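Local structure of cellulase (Xanthomonas axonopodis pv. citri, 4W7W) at residues K61-I66 with A326-Y331; E246-F251 with E280-Y285; G250-L255 with E287-V292. The protein probably hydrolyses beta-1,4-glucosidic bonds of cellulose, as a glycoside hydrolase family 5 cellulase whose (alpha/beta)8 barrel binds a cello-oligosaccharide. All blocks are in the same frame, centred on the assembly; numbering follows the deposited sequence.

In the fold
The three contacts all lie on the outer layer of the (alpha/beta)8 barrel, their centres about 16 to 18 Å from the chain centre. Contacts 2 and 3, with centres about 9 Å apart, hold the same two elements, helix 243-258 and helix 273-288: contact 2 joins them side by side and is partly buried, while contact 3, fully buried, packs the first helix against the loop leading out of the second. Contact 1, partly buried, brings helix 325-328 near the chain terminus to the loop before strand 65-70. All three are mainly apolar; contacts 1 and 2 each add a water with one weak leg. Salt bridge Lys330 NZ to Glu280 OE2 (2.7 Å) ties contact 1 to contact 2.

Contact 1 (K61-I66 with A326-Y331); sequences KGMNTI and AILSKY
Met63 and Leu328 make the apolar half of this contact: the terminal methyl CE of Met63 lies 3.7 Å from CB of Leu328 and 4.1 Å from its CD1, so the methionine's methyl end rests against the base and one branch of the leucine, the two side chains at a slant. Beyond CG the methionine chain is extended (chi2 172°), which carries CE across to the helix. The polar half lies at Lys61 and Ser329, where OG of Ser329 stands 3.1 Å from the carbonyl O of Lys61. Met63 and Ser329 are each modelled in two conformers, and these distances hold for one of them. A water accepts from Lys61 NZ at 3.0 Å and has a weak link to OG of Ser329, at 3.3 Å. Further out, Asp321 forms a salt bridge with Lys61 NZ. Gly62, with positive phi, closes helix 52-60 in a Schellman motif and turns the chain toward strand 65-70, while Leu328 also packs on Trp296 and Trp298 of strand 293-301. The C-terminal helix thus meets the helix-to-strand turn ahead of the second barrel strand mainly by packing on the buried side, with Asp321 taking the lysine charge on the more exposed one.

Contact 2 (E246-F251 with E280-Y285); sequences EKLQGF and EGMLTY
Leu248 and Tyr285 lie alongside each other, pointing in opposing senses, with the leucine running along one side of the phenol ring. Its CB is 4.0 Å from CE2 of Tyr285, and its CD1 is 4.2 Å from CD2 of the same ring, so both the root and one branch of the leucine touch the same CD2-CE2 side. The approach is oblique to the ring plane. Tyr285 has CG opposite its backbone N (chi1 -179°), a torsion that sends the ring out across the gap to helix 243-258.

Gln249 meets the far end of that ring at about a right angle. CG of Gln249 lies 3.6 Å from OH of Tyr285, and its CA is 3.5 Å from the same oxygen, so the phenol end rests against the base of the glutamine. The amide is nearly parallel to the ring (8° between planes), but it is the aliphatic CG that touches, and NE2 of Gln249 bonds to OE1 of Gln245, one turn earlier.

The two helices are consecutive outer helices of the TIM barrel, with strand 262-268 between them in the chain, and their segments run roughly parallel, with axes 10.2 Å apart and 25° between directions. On the barrel side Leu248 also rests on Leu264, and Met282 on Phe267, both of that strand. CE of Met282 comes to 4.3 Å from CD1 of Leu248, a looser apolar touch deeper toward the barrel strand.

At the outer end of the ring a water donates to the carbonyl O of Gln249 at 3.0 Å and is linked only weakly, at a longer reach, to OH of Tyr285.

Contact 3 (G250-L255 with E287-V292); sequences GFTSWL and EKNSDV
Apolar packing carries this contact, with Val292 meeting both Leu255 and Thr252. CB of Leu255 is 3.8 Å from CB of Val292, and CD1 of Leu255 reaches CG2 of Val292 at 4.0 Å, the side chains slanting across each other. From one turn earlier, CG2 of Thr252 lies 3.8 Å from CG2 of Val292, at about a right angle. The same methyl stands 4.0 Å from CB of Asn289. It reaches this gap because CG2 is the branch opposite the backbone N, while OG1 (chi1 -62°) lies back beside that N.

These residues join helix 243-258 to the alpha-to-beta loop of the barrel that leads from helix 273-288 into the last strand, 293-301. Asn289 is the first residue to leave helical geometry; within this turn Val292 N bonds to Asn289 O at 3.1 Å, and the CB atoms of both residues face the helix.

The polar groups are held from outside the two segments. OG1 of Thr252 bonds to Leu248 O and to NE1 of Trp293, and the Asn289 amide uses OD1 for Arg256 and ND2 for Tyr285 O. Arg256 also makes a salt bridge with Asp291, clamping the loop to the helix.

Contact 1 (K61-I66 with A326-Y331)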
loop_
_atom_site.group_PDB
_atom_site.type_symbol
_atom_site.label_atom_id
_atom_site.label_comp_id
_atom_site.label_asym_id
_atom_site.label_seq_id
_atom_site.Cartn_x
_atom_site.Cartn_y
_atom_site.Cartn_z
ATOM N N LYS A 61 16.610 8.283 -7.743
ATOM C CA LYS A 61 15.625 8.602 -8.769
ATOM C C LYS A 61 14.590 9.601 -8.307
ATOM O O LYS A 61 13.655 9.882 -9.057
ATOM C CB LYS A 61 14.929 7.327 -9.226
ATOM C CG LYS A 61 15.859 6.338 -9.877
ATOM C CD LYS A 61 16.618 7.020 -10.995
ATOM C CE LYS A 61 17.307 6.047 -11.903
ATOM N NZ LYS A 61 17.972 6.806 -12.994
ATOM N N GLY A 62 14.738 10.128 -7.088
ATOM C CA GLY A 62 13.834 11.158 -6.587
ATOM C C GLY A 62 12.710 10.632 -5.724
ATOM O O GLY A 62 11.840 11.395 -5.320
ATOM N N MET A 63 12.736 9.355 -5.412
ATOM C CA MET A 63 11.631 8.802 -4.679
ATOM C C MET A 63 11.859 8.844 -3.199
ATOM O O MET A 63 12.872 8.347 -2.690
ATOM C CB MET A 63 11.377 7.421 -5.162
ATOM C CG MET A 63 10.847 7.512 -6.564
ATOM S SD MET A 63 10.769 5.872 -7.202
ATOM C CE MET A 63 9.820 6.166 -8.689
ATOM N N ASN A 64 10.908 9.459 -2.509
ATOM C CA ASN A 64 11.021 9.669 -1.077
ATOM C C ASN A 64 10.177 8.735 -0.255
ATOM O O ASN A 64 10.103 8.912 0.950
ATOM C CB ASN A 64 10.696 11.121 -0.711
ATOM C CG ASN A 64 9.222 11.429 -0.797
ATOM O OD1 ASN A 64 8.456 10.653 -1.371
ATOM N ND2 ASN A 64 8.815 12.536 -0.204
ATOM N N THR A 65 9.553 7.723 -0.872
ATOM C CA THR A 65 8.634 6.852 -0.146
ATOM C C THR A 65 8.811 5.418 -0.600
ATOM O O THR A 65 8.854 5.137 -1.797
ATOM C CB THR A 65 7.174 7.288 -0.364
ATOM O OG1 THR A 65 7.025 8.644 0.063
ATOM C CG2 THR A 65 6.204 6.451 0.442
ATOM N N ILE A 66 8.891 4.522 0.373
ATOM C CA ILE A 66 8.940 3.090 0.118
ATOM C C ILE A 66 7.758 2.434 0.821
ATOM O O ILE A 66 7.568 2.634 2.030
ATOM C CB ILE A 66 10.242 2.490 0.656
ATOM C CG1 ILE A 66 11.463 3.074 -0.068
ATOM C CG2 ILE A 66 10.208 0.969 0.579
ATOM C CD1 ILE A 66 11.535 2.828 -1.549
ATOM N N ALA A 326 11.764 5.654 -16.367
ATOM C CA ALA A 326 12.015 6.912 -17.044
ATOM C C ALA A 326 10.813 7.850 -16.976
ATOM O O ALA A 326 10.958 9.054 -17.076
ATOM C CB ALA A 326 12.405 6.659 -18.480
ATOM N N ILE A 327 9.620 7.291 -16.849
ATOM C CA ILE A 327 8.418 8.091 -16.671
ATOM C C ILE A 327 8.210 8.428 -15.196
ATOM O O ILE A 327 8.002 9.589 -14.849
ATOM C CB ILE A 327 7.188 7.393 -17.285
ATOM C CG1 ILE A 327 7.379 7.322 -18.811
ATOM C CG2 ILE A 327 5.921 8.175 -16.961
ATOM C CD1 ILE A 327 6.445 6.372 -19.509
ATOM N N LEU A 328 8.295 7.435 -14.327
ATOM C CA LEU A 328 8.107 7.688 -12.902
ATOM C C LEU A 328 9.033 8.774 -12.387
ATOM O O LEU A 328 8.628 9.638 -11.612
ATOM C CB LEU A 328 8.305 6.412 -12.083
ATOM C CG LEU A 328 7.336 5.267 -12.354
ATOM C CD1 LEU A 328 7.762 4.035 -11.578
ATOM C CD2 LEU A 328 5.911 5.645 -12.004
ATOM N N SER A 329 10.298 8.721 -12.790
ATOM C CA SER A 329 11.301 9.647 -12.297
ATOM C C SER A 329 10.986 11.100 -12.680
ATOM O O SER A 329 11.363 12.024 -11.983
ATOM C CB SER A 329 12.674 9.232 -12.838
ATOM O OG SER A 329 13.732 9.906 -12.189
ATOM N N LYS A 330 10.291 11.306 -13.801
ATOM C CA LYS A 330 9.894 12.681 -14.191
ATOM C C LYS A 330 8.906 13.337 -13.232
ATOM O O LYS A 330 8.795 14.559 -13.207
ATOM C CB LYS A 330 9.236 12.698 -15.571
ATOM C CG LYS A 330 10.189 12.342 -16.675
ATOM C CD LYS A 330 9.639 12.697 -18.048
ATOM C CE LYS A 330 8.353 11.936 -18.362
ATOM N NZ LYS A 330 8.038 11.947 -19.818
ATOM N N TYR A 331 8.164 12.521 -12.493
ATOM C CA TYR A 331 7.196 12.989 -11.515
ATOM C C TYR A 331 7.724 12.880 -10.071
ATOM O O TYR A 331 6.961 13.021 -9.120
ATOM C CB TYR A 331 5.899 12.206 -11.695
ATOM C CG TYR A 331 5.237 12.440 -13.035
ATOM C CD1 TYR A 331 5.603 11.703 -14.161
ATOM C CD2 TYR A 331 4.239 13.386 -13.186
ATOM C CE1 TYR A 331 5.012 11.908 -15.394
ATOM C CE2 TYR A 331 3.623 13.592 -14.418
ATOM C CZ TYR A 331 4.007 12.853 -15.520
ATOM O OH TYR A 331 3.380 13.069 -16.718
HETATM O O HOH W 1 16.618 9.345 -13.751
#

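Contact 2 (E246-F251 with E280-Y285)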
loop_
_atom_site.group_PDB
_atom_site.type_symbol
_atom_site.label_atom_id
_atom_site.label_comp_id
_atom_site.label_asym_id
_atom_site.label_seq_id
_atom_site.Cartn_x
_atom_site.Cartn_y
_atom_site.Cartn_z
ATOM N N GLU A 246 -9.163 8.231 -15.875
ATOM C CA GLU A 246 -10.607 8.054 -15.829
ATOM C C GLU A 246 -11.079 7.346 -14.559
ATOM O O GLU A 246 -12.033 7.778 -13.923
ATOM C CB GLU A 246 -11.096 7.305 -17.060
ATOM C CG GLU A 246 -11.013 8.171 -18.308
ATOM C CD GLU A 246 -11.111 7.405 -19.611
ATOM O OE1 GLU A 246 -11.390 6.188 -19.566
ATOM O OE2 GLU A 246 -10.913 8.038 -20.681
ATOM N N LYS A 247 -10.393 6.272 -14.202
ATOM C CA LYS A 247 -10.788 5.461 -13.069
ATOM C C LYS A 247 -10.458 6.096 -11.729
ATOM O O LYS A 247 -11.017 5.678 -10.709
ATOM C CB LYS A 247 -10.162 4.072 -13.177
ATOM C CG LYS A 247 -10.662 3.247 -14.358
ATOM C CD LYS A 247 -12.174 3.110 -14.417
ATOM C CE LYS A 247 -12.617 2.415 -15.679
ATOM N NZ LYS A 247 -14.102 2.266 -15.738
ATOM N N LEU A 248 -9.601 7.110 -11.708
ATOM C CA LEU A 248 -9.320 7.851 -10.476
ATOM C C LEU A 248 -10.318 8.963 -10.186
ATOM O O LEU A 248 -10.356 9.458 -9.065
ATOM C CB LEU A 248 -7.922 8.466 -10.542
ATOM C CG LEU A 248 -6.738 7.488 -10.638
ATOM C CD1 LEU A 248 -5.443 8.266 -10.579
ATOM C CD2 LEU A 248 -6.766 6.437 -9.539
ATOM N N GLN A 249 -11.124 9.369 -11.167
ATOM C CA GLN A 249 -11.935 10.577 -11.012
ATOM C C GLN A 249 -12.967 10.481 -9.890
ATOM O O GLN A 249 -13.128 11.430 -9.131
ATOM C CB GLN A 249 -12.644 10.963 -12.320
ATOM C CG GLN A 249 -11.692 11.491 -13.352
ATOM C CD GLN A 249 -12.405 12.143 -14.508
ATOM O OE1 GLN A 249 -13.553 12.595 -14.384
ATOM N NE2 GLN A 249 -11.728 12.236 -15.613
ATOM N N GLY A 250 -13.721 9.383 -9.822
ATOM C CA GLY A 250 -14.777 9.279 -8.815
ATOM C C GLY A 250 -14.252 9.292 -7.381
ATOM O O GLY A 250 -14.800 9.967 -6.510
ATOM N N PHE A 251 -13.158 8.562 -7.172
ATOM C CA PHE A 251 -12.466 8.543 -5.896
ATOM C C PHE A 251 -11.912 9.915 -5.554
ATOM O O PHE A 251 -12.065 10.373 -4.415
ATOM C CB PHE A 251 -11.376 7.469 -5.941
ATOM C CG PHE A 251 -10.534 7.387 -4.702
ATOM C CD1 PHE A 251 -11.042 6.881 -3.515
ATOM C CD2 PHE A 251 -9.218 7.812 -4.714
ATOM C CE1 PHE A 251 -10.240 6.792 -2.392
ATOM C CE2 PHE A 251 -8.420 7.728 -3.589
ATOM C CZ PHE A 251 -8.937 7.206 -2.432
ATOM N N GLU A 280 1.516 8.302 -18.044
ATOM C CA GLU A 280 1.718 9.742 -18.045
ATOM C C GLU A 280 0.421 10.447 -17.636
ATOM O O GLU A 280 0.419 11.397 -16.839
ATOM C CB GLU A 280 2.156 10.219 -19.437
ATOM C CG GLU A 280 3.539 9.755 -19.871
ATOM C CD GLU A 280 4.674 10.720 -19.555
ATOM O OE1 GLU A 280 4.503 11.662 -18.745
ATOM O OE2 GLU A 280 5.777 10.480 -20.072
ATOM N N GLY A 281 -0.696 9.977 -18.185
ATOM C CA GLY A 281 -1.970 10.625 -17.905
ATOM C C GLY A 281 -2.385 10.523 -16.453
ATOM O O GLY A 281 -2.899 11.482 -15.868
ATOM N N MET A 282 -2.175 9.362 -15.838
ATOM C CA MET A 282 -2.587 9.195 -14.454
ATOM C C MET A 282 -1.651 9.927 -13.497
ATOM O O MET A 282 -2.121 10.509 -12.513
ATOM C CB MET A 282 -2.834 7.723 -14.147
ATOM C CG MET A 282 -1.655 6.849 -13.929
ATOM S SD MET A 282 -2.205 5.114 -13.881
ATOM C CE MET A 282 -3.289 5.102 -12.470
ATOM N N LEU A 283 -0.354 9.969 -13.798
ATOM C CA LEU A 283 0.583 10.730 -12.972
ATOM C C LEU A 283 0.311 12.229 -13.074
ATOM O O LEU A 283 0.326 12.945 -12.066
ATOM C CB LEU A 283 2.010 10.396 -13.384
ATOM C CG LEU A 283 2.456 8.958 -13.131
ATOM C CD1 LEU A 283 3.808 8.720 -13.753
ATOM C CD2 LEU A 283 2.519 8.654 -11.661
ATOM N N THR A 284 0.026 12.700 -14.288
ATOM C CA THR A 284 -0.347 14.083 -14.507
ATOM C C THR A 284 -1.651 14.422 -13.769
ATOM O O THR A 284 -1.768 15.480 -13.126
ATOM C CB THR A 284 -0.489 14.361 -16.009
ATOM O OG1 THR A 284 0.793 14.223 -16.616
ATOM C CG2 THR A 284 -1.030 15.764 -16.263
ATOM N N TYR A 285 -2.608 13.498 -13.824
ATOM C CA TYR A 285 -3.890 13.710 -13.151
ATOM C C TYR A 285 -3.708 13.869 -11.638
ATOM O O TYR A 285 -4.284 14.771 -11.015
ATOM C CB TYR A 285 -4.860 12.561 -13.455
ATOM C CG TYR A 285 -6.197 12.745 -12.798
ATOM C CD1 TYR A 285 -7.204 13.472 -13.412
ATOM C CD2 TYR A 285 -6.465 12.216 -11.545
ATOM C CE1 TYR A 285 -8.426 13.674 -12.802
ATOM C CE2 TYR A 285 -7.681 12.438 -10.919
ATOM C CZ TYR A 285 -8.655 13.160 -11.555
ATOM O OH TYR A 285 -9.852 13.358 -10.914
HETATM O O HOH W 2 -12.824 14.374 -9.446
#

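Contact 3 (G250-L255 with E287-V292)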
loop_
_atom_site.group_PDB
_atom_site.type_symbol
_atom_site.label_atom_id
_atom_site.label_comp_id
_atom_site.label_asym_id
_atom_site.label_seq_id
_atom_site.Cartn_x
_atom_site.Cartn_y
_atom_site.Cartn_z
ATOM N N GLY A 250 -13.721 9.383 -9.822
ATOM C CA GLY A 250 -14.777 9.279 -8.815
ATOM C C GLY A 250 -14.252 9.292 -7.381
ATOM O O GLY A 250 -14.800 9.967 -6.510
ATOM N N PHE A 251 -13.158 8.562 -7.172
ATOM C CA PHE A 251 -12.466 8.543 -5.896
ATOM C C PHE A 251 -11.912 9.915 -5.554
ATOM O O PHE A 251 -12.065 10.373 -4.415
ATOM C CB PHE A 251 -11.376 7.469 -5.941
ATOM C CG PHE A 251 -10.534 7.387 -4.702
ATOM C CD1 PHE A 251 -11.042 6.881 -3.515
ATOM C CD2 PHE A 251 -9.218 7.812 -4.714
ATOM C CE1 PHE A 251 -10.240 6.792 -2.392
ATOM C CE2 PHE A 251 -8.420 7.728 -3.589
ATOM C CZ PHE A 251 -8.937 7.206 -2.432
ATOM N N THR A 252 -11.293 10.572 -6.532
ATOM C CA THR A 252 -10.756 11.910 -6.312
ATOM C C THR A 252 -11.863 12.866 -5.873
ATOM O O THR A 252 -11.699 13.651 -4.931
ATOM C CB THR A 252 -10.070 12.407 -7.594
ATOM O OG1 THR A 252 -8.984 11.532 -7.911
ATOM C CG2 THR A 252 -9.544 13.814 -7.464
ATOM N N SER A 253 -13.018 12.784 -6.537
ATOM C CA SER A 253 -14.126 13.646 -6.157
ATOM C C SER A 253 -14.601 13.343 -4.732
ATOM O O SER A 253 -14.898 14.249 -3.967
ATOM C CB SER A 253 -15.298 13.514 -7.130
ATOM O OG SER A 253 -16.242 14.548 -6.927
ATOM N N TRP A 254 -14.686 12.057 -4.392
ATOM C CA TRP A 254 -15.100 11.659 -3.047
ATOM C C TRP A 254 -14.164 12.249 -1.995
ATOM O O TRP A 254 -14.611 12.740 -0.961
ATOM C CB TRP A 254 -15.152 10.144 -2.955
ATOM C CG TRP A 254 -15.574 9.650 -1.619
ATOM C CD1 TRP A 254 -16.856 9.505 -1.174
ATOM C CD2 TRP A 254 -14.725 9.250 -0.536
ATOM N NE1 TRP A 254 -16.852 9.036 0.116
ATOM C CE2 TRP A 254 -15.558 8.859 0.524
ATOM C CE3 TRP A 254 -13.341 9.178 -0.356
ATOM C CZ2 TRP A 254 -15.054 8.406 1.743
ATOM C CZ3 TRP A 254 -12.851 8.718 0.853
ATOM C CH2 TRP A 254 -13.703 8.334 1.878
ATOM N N LEU A 255 -12.858 12.199 -2.254
ATOM C CA LEU A 255 -11.912 12.810 -1.330
ATOM C C LEU A 255 -12.227 14.291 -1.147
ATOM O O LEU A 255 -12.299 14.794 -0.022
ATOM C CB LEU A 255 -10.478 12.676 -1.850
ATOM C CG LEU A 255 -9.922 11.266 -1.974
ATOM C CD1 LEU A 255 -8.599 11.326 -2.736
ATOM C CD2 LEU A 255 -9.754 10.620 -0.614
ATOM N N GLU A 287 -1.017 14.883 -10.035
ATOM C CA GLU A 287 -0.368 16.169 -9.780
ATOM C C GLU A 287 -1.352 17.326 -9.883
ATOM O O GLU A 287 -1.342 18.229 -9.058
ATOM C CB GLU A 287 0.817 16.404 -10.722
ATOM C CG GLU A 287 2.064 15.592 -10.370
ATOM C CD GLU A 287 3.365 16.293 -10.692
ATOM O OE1 GLU A 287 3.406 17.063 -11.676
ATOM O OE2 GLU A 287 4.365 16.047 -9.980
ATOM N N LYS A 288 -2.219 17.272 -10.888
ATOM C CA LYS A 288 -3.226 18.313 -11.093
ATOM C C LYS A 288 -4.192 18.373 -9.913
ATOM O O LYS A 288 -4.778 19.419 -9.614
ATOM C CB LYS A 288 -3.996 18.042 -12.392
ATOM C CG LYS A 288 -5.130 19.009 -12.721
ATOM C CD LYS A 288 -4.635 20.422 -12.953
ATOM C CE LYS A 288 -5.714 21.302 -13.571
ATOM N NZ LYS A 288 -5.458 22.737 -13.283
ATOM N N ASN A 289 -4.378 17.227 -9.261
ATOM C CA ASN A 289 -5.299 17.063 -8.138
ATOM C C ASN A 289 -4.562 16.812 -6.831
ATOM O O ASN A 289 -5.012 16.075 -5.949
ATOM C CB ASN A 289 -6.276 15.949 -8.472
ATOM C CG ASN A 289 -7.188 16.347 -9.612
ATOM O OD1 ASN A 289 -8.137 17.090 -9.390
ATOM N ND2 ASN A 289 -6.899 15.900 -10.833
ATOM N N SER A 290 -3.443 17.496 -6.687
ATOM C CA SER A 290 -2.593 17.367 -5.529
ATOM C C SER A 290 -3.200 17.977 -4.272
ATOM O O SER A 290 -2.639 17.796 -3.198
ATOM C CB SER A 290 -1.237 18.020 -5.787
ATOM O OG SER A 290 -1.392 19.413 -5.972
ATOM N N ASP A 291 -4.319 18.703 -4.393
ATOM C CA ASP A 291 -5.056 19.135 -3.208
ATOM C C ASP A 291 -5.572 17.959 -2.383
ATOM O O ASP A 291 -5.717 18.079 -1.169
ATOM C CB ASP A 291 -6.218 20.083 -3.549
ATOM C CG ASP A 291 -7.308 19.440 -4.411
ATOM O OD1 ASP A 291 -6.972 18.740 -5.372
ATOM O OD2 ASP A 291 -8.518 19.701 -4.161
ATOM N N VAL A 292 -5.865 16.834 -3.045
ATOM C CA VAL A 292 -6.358 15.649 -2.354
ATOM C C VAL A 292 -5.436 14.438 -2.461
ATOM O O VAL A 292 -5.477 13.597 -1.576
ATOM C CB VAL A 292 -7.802 15.259 -2.767
ATOM C CG1 VAL A 292 -8.796 16.355 -2.405
ATOM C CG2 VAL A 292 -7.889 14.938 -4.247
#